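Local coordinates for protein cellulase (Bacillus sp. BG-CS10, PDB 5E0C) that probably hydrolyses beta-1,4-glucosidic links in cellulose, as a family 5 glycoside hydrolase that also carries carbohydrate-binding domains, at residues A[97-102]-A[141-146]. Numbering follows the deposited sequence.
Sequences YVMLNL and KLMFES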
loop_
_atom_site.group_PDB
_atom_site.type_symbol
_atom_site.label_atom_id
_atom_site.label_comp_id
_atom_site.label_asym_id
_atom_site.label_seq_id
_atom_site.Cartn_x
_atom_site.Cartn_y
_atom_site.Cartn_z
ATOM N N TYR A 97 -15.689 -14.186 3.467
ATOM C CA TYR A 97 -16.040 -13.964 2.065
ATOM C C TYR A 97 -14.778 -14.137 1.246
ATOM O O TYR A 97 -13.683 -13.801 1.703
ATOM C CB TYR A 97 -16.630 -12.570 1.834
ATOM C CG TYR A 97 -17.994 -12.361 2.445
ATOM C CD1 TYR A 97 -18.128 -11.939 3.766
ATOM C CD2 TYR A 97 -19.149 -12.573 1.705
ATOM C CE1 TYR A 97 -19.373 -11.739 4.332
ATOM C CE2 TYR A 97 -20.401 -12.378 2.265
ATOM C CZ TYR A 97 -20.509 -11.960 3.577
ATOM O OH TYR A 97 -21.753 -11.762 4.140
ATOM N N VAL A 98 -14.929 -14.647 0.032
ATOM C CA VAL A 98 -13.787 -14.895 -0.835
ATOM C C VAL A 98 -13.988 -14.302 -2.223
ATOM O O VAL A 98 -15.006 -14.553 -2.848
ATOM C CB VAL A 98 -13.531 -16.400 -0.974
ATOM C CG1 VAL A 98 -12.368 -16.642 -1.898
ATOM C CG2 VAL A 98 -13.282 -17.019 0.392
ATOM N N MET A 99 -13.025 -13.508 -2.689
ATOM C CA MET A 99 -13.042 -12.985 -4.053
ATOM C C MET A 99 -11.991 -13.699 -4.898
ATOM O O MET A 99 -10.806 -13.671 -4.557
ATOM C CB MET A 99 -12.792 -11.470 -4.069
ATOM C CG MET A 99 -12.912 -10.845 -5.463
ATOM S SD MET A 99 -12.658 -9.052 -5.533
ATOM C CE MET A 99 -13.709 -8.537 -4.197
ATOM N N LEU A 100 -12.417 -14.336 -5.990
ATOM C CA LEU A 100 -11.499 -15.063 -6.880
ATOM C C LEU A 100 -11.436 -14.419 -8.271
ATOM O O LEU A 100 -12.475 -14.102 -8.835
ATOM C CB LEU A 100 -11.932 -16.520 -7.006
ATOM C CG LEU A 100 -11.173 -17.347 -8.058
ATOM C CD1 LEU A 100 -9.704 -17.494 -7.698
ATOM C CD2 LEU A 100 -11.818 -18.711 -8.308
ATOM N N ASN A 101 -10.243 -14.248 -8.842
ATOM C CA ASN A 101 -10.135 -13.514 -10.106
ATOM C C ASN A 101 -9.264 -14.188 -11.162
ATOM O O ASN A 101 -8.788 -15.304 -10.966
ATOM C CB ASN A 101 -9.604 -12.089 -9.852
ATOM C CG ASN A 101 -8.098 -12.040 -9.512
ATOM O OD1 ASN A 101 -7.349 -13.005 -9.703
ATOM N ND2 ASN A 101 -7.656 -10.889 -9.011
ATOM N N LEU A 102 -9.067 -13.504 -12.288
ATOM C CA LEU A 102 -7.873 -13.723 -13.092
ATOM C C LEU A 102 -7.001 -12.524 -12.793
ATOM O O LEU A 102 -7.512 -11.393 -12.758
ATOM C CB LEU A 102 -8.163 -13.829 -14.595
ATOM C CG LEU A 102 -9.433 -14.536 -15.064
ATOM C CD1 LEU A 102 -9.491 -14.525 -16.593
ATOM C CD2 LEU A 102 -9.538 -15.961 -14.508
ATOM N N LYS A 141 -20.936 -16.739 -0.632
ATOM C CA LYS A 141 -19.937 -15.881 -0.005
ATOM C C LYS A 141 -18.646 -15.894 -0.809
ATOM O O LYS A 141 -17.749 -15.083 -0.580
ATOM C CB LYS A 141 -19.683 -16.314 1.437
ATOM C CG LYS A 141 -20.950 -16.338 2.264
ATOM C CD LYS A 141 -20.684 -16.556 3.724
ATOM C CE LYS A 141 -19.951 -15.375 4.323
ATOM N NZ LYS A 141 -20.044 -15.415 5.807
ATOM N N LEU A 142 -18.566 -16.823 -1.754
ATOM C CA LEU A 142 -17.548 -16.767 -2.800
ATOM C C LEU A 142 -18.080 -15.956 -3.993
ATOM O O LEU A 142 -19.157 -16.221 -4.502
ATOM C CB LEU A 142 -17.139 -18.175 -3.236
ATOM C CG LEU A 142 -16.270 -18.314 -4.488
ATOM C CD1 LEU A 142 -14.952 -17.578 -4.327
ATOM C CD2 LEU A 142 -16.028 -19.778 -4.799
ATOM N N MET A 143 -17.314 -14.952 -4.404
ATOM C CA MET A 143 -17.648 -14.088 -5.524
ATOM C C MET A 143 -16.548 -14.120 -6.597
ATOM O O MET A 143 -15.386 -14.418 -6.297
ATOM C CB MET A 143 -17.855 -12.668 -5.027
ATOM C CG MET A 143 -16.584 -12.009 -4.525
ATOM S SD MET A 143 -16.937 -10.620 -3.438
ATOM C CE MET A 143 -17.203 -11.458 -1.865
ATOM N N PHE A 144 -16.917 -13.806 -7.839
ATOM C CA PHE A 144 -15.973 -13.818 -8.960
ATOM C C PHE A 144 -15.676 -12.428 -9.473
ATOM O O PHE A 144 -16.592 -11.618 -9.666
ATOM C CB PHE A 144 -16.502 -14.634 -10.132
ATOM C CG PHE A 144 -16.672 -16.079 -9.841
ATOM C CD1 PHE A 144 -15.910 -16.705 -8.865
ATOM C CD2 PHE A 144 -17.601 -16.829 -10.553
ATOM C CE1 PHE A 144 -16.074 -18.064 -8.603
ATOM C CE2 PHE A 144 -17.774 -18.168 -10.292
ATOM C CZ PHE A 144 -17.012 -18.791 -9.315
ATOM N N GLU A 145 -14.396 -12.174 -9.721
ATOM C CA GLU A 145 -13.926 -10.900 -10.234
ATOM C C GLU A 145 -13.350 -11.139 -11.630
ATOM O O GLU A 145 -12.482 -11.989 -11.807
ATOM C CB GLU A 145 -12.893 -10.294 -9.285
ATOM C CG GLU A 145 -12.234 -9.054 -9.808
ATOM C CD GLU A 145 -11.076 -8.616 -8.938
ATOM O OE1 GLU A 145 -10.578 -9.473 -8.165
ATOM O OE2 GLU A 145 -10.669 -7.427 -9.023
ATOM N N SER A 146 -13.846 -10.405 -12.621
ATOM C CA SER A 146 -13.599 -10.751 -14.021
ATOM C C SER A 146 -12.123 -10.766 -14.406
ATOM O O SER A 146 -11.630 -11.758 -14.956
ATOM C CB SER A 146 -14.347 -9.790 -14.941
ATOM O OG SER A 146 -13.902 -8.460 -14.745
#
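Val98 is bonded through both its N and its O to the segment 141-146. Val98 N donates to Lys141 O at 2.9 Å. Val98 O accepts from Met143 N at 2.8 Å. Leu100 repeats the pattern: Leu100 N reaches Met143 O at 3.0 Å. Leu100 O takes Glu145 N at 2.9 Å. All four bonds are nearly straight. Met99 turns its backbone the other way and bonds to Ile58 and Ile60.

Lys141 lays its CE over the centre of one face of the Tyr97 ring, a CH-pi contact 3.5 Å from the centroid. A bend at chi3 (67°) brings the chain over the ring, and NZ makes a cation-pi contact. NZ also has a salt bridge to Asp95, while Tyr97 OH bonds to Asp16. With an alanine in place of Tyr97, the Lys141 chain is likely to lose the ring face it lies on, and Asp16 its hydroxyl partner.

On the Met99 side, Met143 CG packs on Met99 CB. Glu145 and Asn101 run side by side, the Asn101 amide and Glu145 carboxylate planes 46° apart. Asn101 ND2 gives Glu145 OE1 a weak bond at 3.4 Å. Each group has a partner elsewhere: Glu145 OE1 pairs with Arg59, Asn101 OD1 accepts from Val62 N, and ND2 bonds to His103. On the other face, Leu142 CD1 meets Val98 CG1. These are the adjacent third and fourth parallel strands of the eight-stranded TIM barrel of glycoside hydrolase family 5.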